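Local atomic coordinates of glutamate--LysW ligase ArgX (Sulfolobus tokodaii, PDB entry 3VPB), a protein that probably joins the amino group of glutamate to the C-terminal glutamate side chain of the carrier protein LysW, using ATP, in arginine biosynthesis. Residues M1-R11 with R46-S56; D215-A225 with I238-V248. All coordinates share one frame; numbering follows the deposited sequence.

Contact 1: M1-R11 with R46-S56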
# COMPACT_ATOMS: atom_id res chain seq x y z
N MET B 1 -39.71 5.71 -19.06
CA MET B 1 -38.60 5.68 -18.07
C MET B 1 -37.41 4.95 -18.69
O MET B 1 -37.58 3.98 -19.43
CB MET B 1 -39.07 5.00 -16.78
CG MET B 1 -38.19 5.20 -15.57
SD MET B 1 -38.85 4.40 -14.08
CE MET B 1 -39.30 2.77 -14.66
N ARG B 2 -36.23 5.49 -18.44
CA ARG B 2 -34.99 4.91 -18.90
C ARG B 2 -34.11 4.75 -17.69
O ARG B 2 -33.81 5.73 -17.00
CB ARG B 2 -34.31 5.80 -19.95
CG ARG B 2 -34.42 5.28 -21.34
CD ARG B 2 -33.04 4.93 -21.93
NE ARG B 2 -32.60 6.01 -22.80
CZ ARG B 2 -31.50 6.01 -23.55
NH1 ARG B 2 -30.66 4.97 -23.55
NH2 ARG B 2 -31.24 7.07 -24.31
N VAL B 3 -33.69 3.52 -17.44
CA VAL B 3 -32.90 3.19 -16.27
C VAL B 3 -31.50 2.82 -16.74
O VAL B 3 -31.33 2.22 -17.78
CB VAL B 3 -33.51 1.95 -15.54
CG1 VAL B 3 -32.60 1.46 -14.40
CG2 VAL B 3 -34.91 2.30 -15.01
N VAL B 4 -30.49 3.22 -15.96
CA VAL B 4 -29.15 2.69 -16.19
C VAL B 4 -28.72 1.88 -15.00
O VAL B 4 -28.88 2.30 -13.86
CB VAL B 4 -28.11 3.80 -16.60
CG1 VAL B 4 -27.91 4.82 -15.51
CG2 VAL B 4 -26.75 3.14 -16.99
N LEU B 5 -28.16 0.70 -15.26
CA LEU B 5 -27.66 -0.18 -14.22
C LEU B 5 -26.14 -0.06 -14.26
O LEU B 5 -25.55 -0.36 -15.27
CB LEU B 5 -28.13 -1.63 -14.48
CG LEU B 5 -27.67 -2.79 -13.57
CD1 LEU B 5 -28.13 -2.56 -12.12
CD2 LEU B 5 -28.24 -4.14 -14.09
N ILE B 6 -25.55 0.45 -13.18
CA ILE B 6 -24.14 0.79 -13.14
C ILE B 6 -23.43 -0.35 -12.41
O ILE B 6 -23.77 -0.67 -11.28
CB ILE B 6 -23.93 2.12 -12.34
CG1 ILE B 6 -24.60 3.31 -13.04
CG2 ILE B 6 -22.44 2.38 -12.05
CD1 ILE B 6 -23.98 3.64 -14.43
N VAL B 7 -22.44 -0.96 -13.06
CA VAL B 7 -21.84 -2.18 -12.51
C VAL B 7 -20.32 -2.14 -12.68
O VAL B 7 -19.81 -1.33 -13.46
CB VAL B 7 -22.40 -3.45 -13.23
CG1 VAL B 7 -23.95 -3.48 -13.17
CG2 VAL B 7 -21.91 -3.53 -14.70
N ASP B 8 -19.60 -2.96 -11.92
CA ASP B 8 -18.20 -3.24 -12.27
C ASP B 8 -17.98 -4.74 -12.42
O ASP B 8 -17.52 -5.23 -13.46
CB ASP B 8 -17.17 -2.55 -11.34
CG ASP B 8 -17.38 -2.82 -9.85
OD1 ASP B 8 -16.70 -2.14 -9.02
OD2 ASP B 8 -18.19 -3.70 -9.47
N ILE B 9 -18.30 -5.48 -11.36
CA ILE B 9 -18.33 -6.93 -11.44
C ILE B 9 -19.80 -7.33 -11.37
O ILE B 9 -20.53 -6.87 -10.49
CB ILE B 9 -17.54 -7.61 -10.29
CG1 ILE B 9 -16.02 -7.49 -10.50
CG2 ILE B 9 -17.91 -9.09 -10.20
CD1 ILE B 9 -15.42 -6.11 -10.34
N VAL B 10 -20.23 -8.18 -12.30
CA VAL B 10 -21.61 -8.63 -12.36
C VAL B 10 -21.77 -9.91 -11.54
O VAL B 10 -21.26 -10.98 -11.94
CB VAL B 10 -22.08 -8.81 -13.84
CG1 VAL B 10 -23.40 -9.52 -13.89
CG2 VAL B 10 -22.19 -7.45 -14.53
N ARG B 11 -22.40 -9.78 -10.37
CA ARG B 11 -22.71 -10.94 -9.52
C ARG B 11 -24.13 -11.40 -9.79
O ARG B 11 -24.87 -10.77 -10.57
CB ARG B 11 -22.64 -10.57 -8.02
CG ARG B 11 -21.37 -9.92 -7.54
CD ARG B 11 -21.61 -9.18 -6.24
NE ARG B 11 -22.23 -7.87 -6.48
CZ ARG B 11 -22.19 -6.85 -5.63
NH1 ARG B 11 -21.57 -7.00 -4.46
NH2 ARG B 11 -22.76 -5.68 -5.95
N ARG B 46 -29.99 11.53 -20.07
CA ARG B 46 -30.90 10.70 -20.83
C ARG B 46 -31.54 9.61 -19.95
O ARG B 46 -32.60 9.09 -20.30
CB ARG B 46 -30.18 10.09 -22.05
CG ARG B 46 -29.23 8.93 -21.76
CD ARG B 46 -28.42 8.62 -23.01
NE ARG B 46 -27.41 7.58 -22.83
CZ ARG B 46 -26.13 7.81 -22.53
NH1 ARG B 46 -25.28 6.80 -22.40
NH2 ARG B 46 -25.70 9.06 -22.33
N TYR B 47 -30.91 9.30 -18.81
CA TYR B 47 -31.48 8.34 -17.85
C TYR B 47 -32.25 9.04 -16.76
O TYR B 47 -31.86 10.09 -16.26
CB TYR B 47 -30.40 7.45 -17.23
CG TYR B 47 -29.57 6.73 -18.26
CD1 TYR B 47 -30.12 5.72 -19.05
CD2 TYR B 47 -28.23 7.07 -18.46
CE1 TYR B 47 -29.36 5.06 -20.00
CE2 TYR B 47 -27.45 6.41 -19.42
CZ TYR B 47 -28.04 5.42 -20.19
OH TYR B 47 -27.28 4.75 -21.13
N ASP B 48 -33.39 8.45 -16.42
CA ASP B 48 -34.23 8.95 -15.35
C ASP B 48 -33.75 8.44 -13.99
O ASP B 48 -33.73 9.20 -12.99
CB ASP B 48 -35.66 8.54 -15.65
CG ASP B 48 -36.11 9.08 -17.02
OD1 ASP B 48 -36.15 10.32 -17.17
OD2 ASP B 48 -36.34 8.29 -17.95
N VAL B 49 -33.31 7.18 -13.96
CA VAL B 49 -32.91 6.55 -12.70
C VAL B 49 -31.66 5.72 -12.95
O VAL B 49 -31.56 5.08 -13.99
CB VAL B 49 -34.02 5.61 -12.15
CG1 VAL B 49 -33.52 4.85 -10.91
CG2 VAL B 49 -35.28 6.39 -11.80
N ALA B 50 -30.75 5.74 -12.00
CA ALA B 50 -29.53 4.89 -12.03
C ALA B 50 -29.53 3.95 -10.83
O ALA B 50 -29.77 4.39 -9.70
CB ALA B 50 -28.28 5.76 -12.04
N ILE B 51 -29.29 2.65 -11.06
CA ILE B 51 -29.26 1.69 -9.95
C ILE B 51 -27.78 1.43 -9.76
O ILE B 51 -27.12 0.99 -10.68
CB ILE B 51 -29.99 0.39 -10.30
CG1 ILE B 51 -31.45 0.68 -10.64
CG2 ILE B 51 -29.86 -0.68 -9.16
CD1 ILE B 51 -32.22 -0.61 -11.05
N ILE B 52 -27.26 1.80 -8.59
CA ILE B 52 -25.81 1.88 -8.41
C ILE B 52 -25.37 0.57 -7.78
O ILE B 52 -25.60 0.34 -6.61
CB ILE B 52 -25.40 3.09 -7.48
CG1 ILE B 52 -25.88 4.46 -8.05
CG2 ILE B 52 -23.88 3.07 -7.25
CD1 ILE B 52 -25.35 4.80 -9.49
N ARG B 53 -24.66 -0.24 -8.56
CA ARG B 53 -24.31 -1.61 -8.17
C ARG B 53 -22.80 -2.01 -8.16
O ARG B 53 -22.51 -3.19 -7.98
CB ARG B 53 -25.12 -2.60 -9.03
CG ARG B 53 -26.64 -2.56 -8.76
CD ARG B 53 -26.97 -2.83 -7.30
NE ARG B 53 -26.48 -4.16 -6.90
CZ ARG B 53 -26.72 -4.71 -5.72
NH1 ARG B 53 -26.26 -5.92 -5.44
NH2 ARG B 53 -27.46 -4.05 -4.84
N PRO B 54 -21.85 -1.06 -8.32
CA PRO B 54 -20.46 -1.53 -8.24
C PRO B 54 -20.12 -2.16 -6.89
O PRO B 54 -20.61 -1.72 -5.84
CB PRO B 54 -19.64 -0.22 -8.43
CG PRO B 54 -20.55 0.66 -9.20
CD PRO B 54 -21.88 0.39 -8.55
N VAL B 55 -19.23 -3.16 -6.94
CA VAL B 55 -18.73 -3.87 -5.76
C VAL B 55 -17.74 -2.95 -5.05
O VAL B 55 -17.61 -2.98 -3.81
CB VAL B 55 -18.01 -5.19 -6.15
CG1 VAL B 55 -17.61 -6.02 -4.91
CG2 VAL B 55 -18.88 -6.03 -7.11
N SER B 56 -17.03 -2.12 -5.82
CA SER B 56 -16.08 -1.16 -5.22
C SER B 56 -16.91 -0.01 -4.65
O SER B 56 -17.66 0.60 -5.40
CB SER B 56 -15.14 -0.59 -6.28
OG SER B 56 -14.52 0.60 -5.81
O HOH W 1 -21.35 -4.49 -10.07

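Contact 2: D215-A225 with I238-V248. With ADP (adenosine-5'-diphosphate), chain L.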
# COMPACT_ATOMS: atom_id res chain seq x y z
N ASP B 215 -40.36 -9.11 15.24
CA ASP B 215 -41.26 -8.47 16.20
C ASP B 215 -41.27 -6.96 16.00
O ASP B 215 -40.45 -6.41 15.24
CB ASP B 215 -40.86 -8.83 17.65
CG ASP B 215 -39.43 -8.41 18.01
OD1 ASP B 215 -39.02 -7.26 17.72
OD2 ASP B 215 -38.72 -9.23 18.63
N GLU B 216 -42.19 -6.28 16.67
CA GLU B 216 -42.35 -4.85 16.47
C GLU B 216 -41.10 -4.03 16.77
O GLU B 216 -40.79 -3.13 16.00
CB GLU B 216 -43.57 -4.30 17.23
CG GLU B 216 -44.80 -4.22 16.36
CD GLU B 216 -44.62 -3.32 15.12
OE1 GLU B 216 -43.89 -2.29 15.19
OE2 GLU B 216 -45.20 -3.64 14.05
N LYS B 217 -40.41 -4.34 17.87
CA LYS B 217 -39.23 -3.58 18.28
C LYS B 217 -38.16 -3.65 17.19
O LYS B 217 -37.48 -2.68 16.94
CB LYS B 217 -38.64 -4.11 19.59
CG LYS B 217 -39.59 -4.09 20.79
CD LYS B 217 -39.46 -5.37 21.65
CE LYS B 217 -40.16 -6.58 20.98
NZ LYS B 217 -41.46 -6.23 20.29
N LEU B 218 -38.02 -4.81 16.55
CA LEU B 218 -37.03 -4.98 15.47
C LEU B 218 -37.40 -4.11 14.27
O LEU B 218 -36.55 -3.40 13.74
CB LEU B 218 -36.94 -6.43 15.04
CG LEU B 218 -35.92 -6.77 13.94
CD1 LEU B 218 -34.52 -6.20 14.25
CD2 LEU B 218 -35.88 -8.27 13.73
N LYS B 219 -38.67 -4.18 13.86
CA LYS B 219 -39.14 -3.40 12.72
C LYS B 219 -38.92 -1.91 12.96
O LYS B 219 -38.43 -1.21 12.09
CB LYS B 219 -40.63 -3.68 12.43
CG LYS B 219 -41.28 -2.68 11.45
CD LYS B 219 -42.72 -2.35 11.90
CE LYS B 219 -43.15 -0.89 11.62
NZ LYS B 219 -42.49 0.23 12.40
N GLU B 220 -39.28 -1.45 14.16
CA GLU B 220 -39.19 -0.04 14.55
C GLU B 220 -37.74 0.43 14.54
O GLU B 220 -37.44 1.54 14.11
CB GLU B 220 -39.76 0.15 15.97
CG GLU B 220 -41.25 -0.00 16.02
CD GLU B 220 -41.81 -0.29 17.44
OE1 GLU B 220 -41.03 -0.50 18.41
OE2 GLU B 220 -43.05 -0.30 17.57
N THR B 221 -36.85 -0.44 15.01
CA THR B 221 -35.41 -0.15 15.02
C THR B 221 -34.90 0.05 13.60
O THR B 221 -34.28 1.07 13.32
CB THR B 221 -34.61 -1.26 15.71
OG1 THR B 221 -35.10 -1.41 17.05
CG2 THR B 221 -33.14 -0.90 15.76
N VAL B 222 -35.17 -0.93 12.72
CA VAL B 222 -34.73 -0.86 11.33
C VAL B 222 -35.29 0.39 10.64
O VAL B 222 -34.56 1.14 10.00
CB VAL B 222 -35.12 -2.12 10.52
CG1 VAL B 222 -34.76 -1.99 9.04
CG2 VAL B 222 -34.46 -3.37 11.09
N VAL B 223 -36.60 0.61 10.77
CA VAL B 223 -37.22 1.72 10.06
C VAL B 223 -36.63 3.06 10.49
O VAL B 223 -36.32 3.90 9.65
CB VAL B 223 -38.78 1.68 10.11
CG1 VAL B 223 -39.38 2.95 9.52
CG2 VAL B 223 -39.29 0.44 9.32
N LYS B 224 -36.46 3.25 11.79
CA LYS B 224 -35.89 4.49 12.30
C LYS B 224 -34.45 4.70 11.78
O LYS B 224 -34.09 5.79 11.31
CB LYS B 224 -35.94 4.51 13.82
CG LYS B 224 -35.37 5.78 14.47
CD LYS B 224 -36.24 6.98 14.19
CE LYS B 224 -35.47 8.30 14.32
NZ LYS B 224 -36.26 9.44 13.73
N ALA B 225 -33.65 3.64 11.82
CA ALA B 225 -32.24 3.69 11.38
C ALA B 225 -32.11 4.10 9.90
O ALA B 225 -31.35 5.02 9.54
CB ALA B 225 -31.57 2.34 11.63
N ILE B 238 -27.96 -5.99 12.47
CA ILE B 238 -28.32 -5.81 13.87
C ILE B 238 -27.75 -6.93 14.76
O ILE B 238 -27.72 -8.10 14.37
CB ILE B 238 -29.86 -5.68 14.02
CG1 ILE B 238 -30.28 -4.30 13.50
CG2 ILE B 238 -30.32 -5.91 15.49
CD1 ILE B 238 -31.76 -4.16 13.22
N LEU B 239 -27.25 -6.53 15.94
CA LEU B 239 -26.74 -7.45 16.94
C LEU B 239 -27.71 -7.49 18.11
O LEU B 239 -28.44 -6.51 18.37
CB LEU B 239 -25.36 -7.00 17.45
CG LEU B 239 -24.26 -6.97 16.38
CD1 LEU B 239 -23.10 -6.10 16.86
CD2 LEU B 239 -23.85 -8.41 16.09
N GLU B 240 -27.71 -8.61 18.83
CA GLU B 240 -28.66 -8.79 19.95
C GLU B 240 -27.87 -8.82 21.25
O GLU B 240 -27.02 -9.72 21.45
CB GLU B 240 -29.45 -10.08 19.77
CG GLU B 240 -30.30 -10.08 18.50
CD GLU B 240 -30.68 -11.48 18.05
OE1 GLU B 240 -29.82 -12.19 17.48
OE2 GLU B 240 -31.84 -11.86 18.25
N HIS B 241 -28.09 -7.80 22.07
CA HIS B 241 -27.38 -7.63 23.34
C HIS B 241 -28.21 -8.26 24.45
O HIS B 241 -29.42 -8.01 24.52
CB HIS B 241 -27.16 -6.14 23.64
CG HIS B 241 -26.19 -5.88 24.75
ND1 HIS B 241 -26.54 -5.99 26.08
CD2 HIS B 241 -24.88 -5.54 24.74
CE1 HIS B 241 -25.50 -5.71 26.84
NE2 HIS B 241 -24.47 -5.45 26.04
N PRO B 242 -27.57 -9.06 25.32
CA PRO B 242 -28.26 -9.78 26.39
C PRO B 242 -29.10 -8.88 27.32
O PRO B 242 -30.09 -9.36 27.87
CB PRO B 242 -27.12 -10.37 27.22
CG PRO B 242 -25.93 -10.37 26.38
CD PRO B 242 -26.12 -9.37 25.27
N ASN B 243 -28.71 -7.62 27.51
CA ASN B 243 -29.48 -6.69 28.35
C ASN B 243 -30.23 -5.65 27.53
O ASN B 243 -31.39 -5.32 27.83
CB ASN B 243 -28.59 -5.98 29.40
CG ASN B 243 -27.74 -6.95 30.21
OD1 ASN B 243 -26.52 -6.78 30.35
ND2 ASN B 243 -28.38 -7.99 30.75
N LYS B 244 -29.58 -5.12 26.50
CA LYS B 244 -30.08 -3.95 25.76
C LYS B 244 -30.99 -4.25 24.56
O LYS B 244 -31.64 -3.35 24.03
CB LYS B 244 -28.91 -3.06 25.29
CG LYS B 244 -28.07 -2.47 26.41
CD LYS B 244 -27.01 -1.49 25.86
CE LYS B 244 -25.74 -2.18 25.35
NZ LYS B 244 -24.77 -1.16 24.82
N GLY B 245 -31.02 -5.51 24.13
CA GLY B 245 -31.81 -5.92 22.98
C GLY B 245 -31.14 -5.57 21.68
O GLY B 245 -29.94 -5.81 21.50
N TYR B 246 -31.92 -5.00 20.75
CA TYR B 246 -31.40 -4.80 19.39
C TYR B 246 -30.48 -3.58 19.32
O TYR B 246 -30.83 -2.48 19.78
CB TYR B 246 -32.53 -4.65 18.37
CG TYR B 246 -33.41 -5.87 18.25
CD1 TYR B 246 -32.87 -7.11 17.91
CD2 TYR B 246 -34.80 -5.78 18.45
CE1 TYR B 246 -33.68 -8.26 17.79
CE2 TYR B 246 -35.62 -6.92 18.32
CZ TYR B 246 -35.05 -8.14 17.98
OH TYR B 246 -35.82 -9.26 17.85
N VAL B 247 -29.32 -3.79 18.72
CA VAL B 247 -28.29 -2.77 18.59
C VAL B 247 -27.94 -2.73 17.11
O VAL B 247 -27.64 -3.77 16.52
CB VAL B 247 -27.06 -3.16 19.47
CG1 VAL B 247 -25.99 -2.13 19.37
CG2 VAL B 247 -27.43 -3.29 20.94
N VAL B 248 -27.96 -1.54 16.51
CA VAL B 248 -27.60 -1.43 15.09
C VAL B 248 -26.09 -1.38 14.94
O VAL B 248 -25.41 -0.53 15.55
CB VAL B 248 -28.26 -0.19 14.41
CG1 VAL B 248 -27.88 -0.14 12.92
CG2 VAL B 248 -29.77 -0.27 14.58
PB ADP L . -18.77 -5.67 7.66
O1B ADP L . -19.15 -4.40 7.00
O2B ADP L . -19.77 -6.81 7.56
O3B ADP L . -17.37 -6.15 7.38
PA ADP L . -19.61 -5.68 10.44
O1A ADP L . -19.39 -4.57 11.46
O2A ADP L . -20.98 -6.07 9.93
O3A ADP L . -18.64 -5.29 9.22
O5' ADP L . -18.91 -6.98 11.06
C5' ADP L . -18.91 -8.26 10.43
C4' ADP L . -19.31 -9.33 11.44
O4' ADP L . -18.47 -9.22 12.59
C3' ADP L . -20.74 -9.08 11.95
O3' ADP L . -21.70 -9.76 11.13
C2' ADP L . -20.69 -9.65 13.34
O2' ADP L . -20.86 -11.08 13.30
C1' ADP L . -19.28 -9.37 13.76
N9 ADP L . -19.20 -8.12 14.54
C8 ADP L . -18.83 -6.89 14.10
N7 ADP L . -18.84 -6.04 15.14
C5 ADP L . -19.21 -6.73 16.24
C6 ADP L . -19.45 -6.42 17.65
N6 ADP L . -19.25 -5.17 18.11
N1 ADP L . -19.80 -7.45 18.49
C2 ADP L . -19.98 -8.70 18.06
N3 ADP L . -19.81 -9.03 16.75
C4 ADP L . -19.44 -8.09 15.84
O HOH W 2 -33.03 -1.29 19.30

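Contact 1: M1-R11 with R46-S56
Two parallel strands, 2-7 and 49-52, meet inside the four-stranded sheet of the Rossmann-like preATP-grasp domain. Hydrogen bonds from Val4 N to Val49 O, Ile51 N to Val4 O, Ile6 N to Ile51 O (3.0 Å, 176° at the hydrogen) and Arg53 N to Ile6 O form the ladder. Val3, Leu5, Val49 and Ile51 line one face, beside helices 12-23 and 268-280; Val4, Ile6, Ala50 and Ile52 line the other, beside helix 57-69. At the N-terminal end Val4 CB sits over the Tyr47 ring, 3.5 Å from its centroid, a CH-pi contact, while Arg46 CG covers the ring's other face. Arg2 N reaches the anti lone pair of Asp48 OD2. Asp8 CG lies between its backbone N and carbonyl carbon (chi1 54°), turning the carboxylate onto the loop before helix 57-69, where Arg59 also pairs with it. Ser56 N meets the syn lone pair of Asp8 OD1; Ile9 N (2.6 Å) and Val55 N (2.8 Å) grip Asp8 OD2 from opposite faces of its plane. With alanine in place of Asp8, these three amides would probably lose their acceptor and Arg59 its charge partner. Nearby, Pro54 CG rests 3.8 Å from Ile6 CG2.

Contact 2: D215-A225 with I238-V248
This is a helix-on-sheet contact of the ATP-grasp domain: helix 216-229 lies against the antiparallel hairpin of strands 233-241 and 245-252, at the edge of a five-stranded sheet. The helix segment runs nearly along strand 245-248, 16° between their directions and 9.4 Å between axes, and Tyr246 packs against the first turn of the helix, making the broadest contact of the strand residues. Leu218 CD1 stands over the middle of the Tyr246 ring, 4.0 Å from the centroid and 3° off its normal, a CH-pi contact. Extending CG opposite the backbone N (chi1 -178°) lets Leu218 place CD1 over the ring and also against Ile238 CD1, 3.6 Å away. That same Ile238 methyl touches Val222 CG2 at 3.5 Å, and further along the Thr221 and Val248 side chains run antiparallel past one another, their CG2 methyls 3.6 Å apart. Ile177 of strand 175-182 packs on Tyr246 as well.

The polar end is built on Asp215, the N-cap of the helix. Its OD1 accepts from Leu218 N nearly along the C-O axis, while Tyr246 OH donates to OD2 (3.0 Å) from above the carboxylate plane. Thr221 OG1 donates to Lys217 O, and a water donates both to Thr221 OG1 and to Tyr246 O, linking helix and strand. On the other side of the hairpin, Leu239 CD1 rests 3.7 Å from ADP C6, against one face of the adenine. One carboxylate thus caps the helix and holds the tyrosine hydroxyl, and the bond from Tyr246 probably helps to fix its ring facing Leu218.

Overall arrangement
Contact 1 and contact 2 belong to different domains, lie on opposite sides of the chain's centre and share no helix or strand; their centres are about 31 Å apart. Contact 1 is mostly buried and joins two strands through backbone bonds, with apolar side chains on both faces of the sheet. Contact 2 is only partly buried and sets a helix on a hairpin, so side chains do nearly all the work. Asp8 gathers three backbone amides just past a strand, whereas Asp215 takes one at a helix start and a tyrosine hydroxyl. The C-terminal ends of 1-11 and 46-56 meet LysW, and the Arg11 side chain comes within about 7 Å of the bound glutamate, whereas Leu239 of 238-248 borders the adenine.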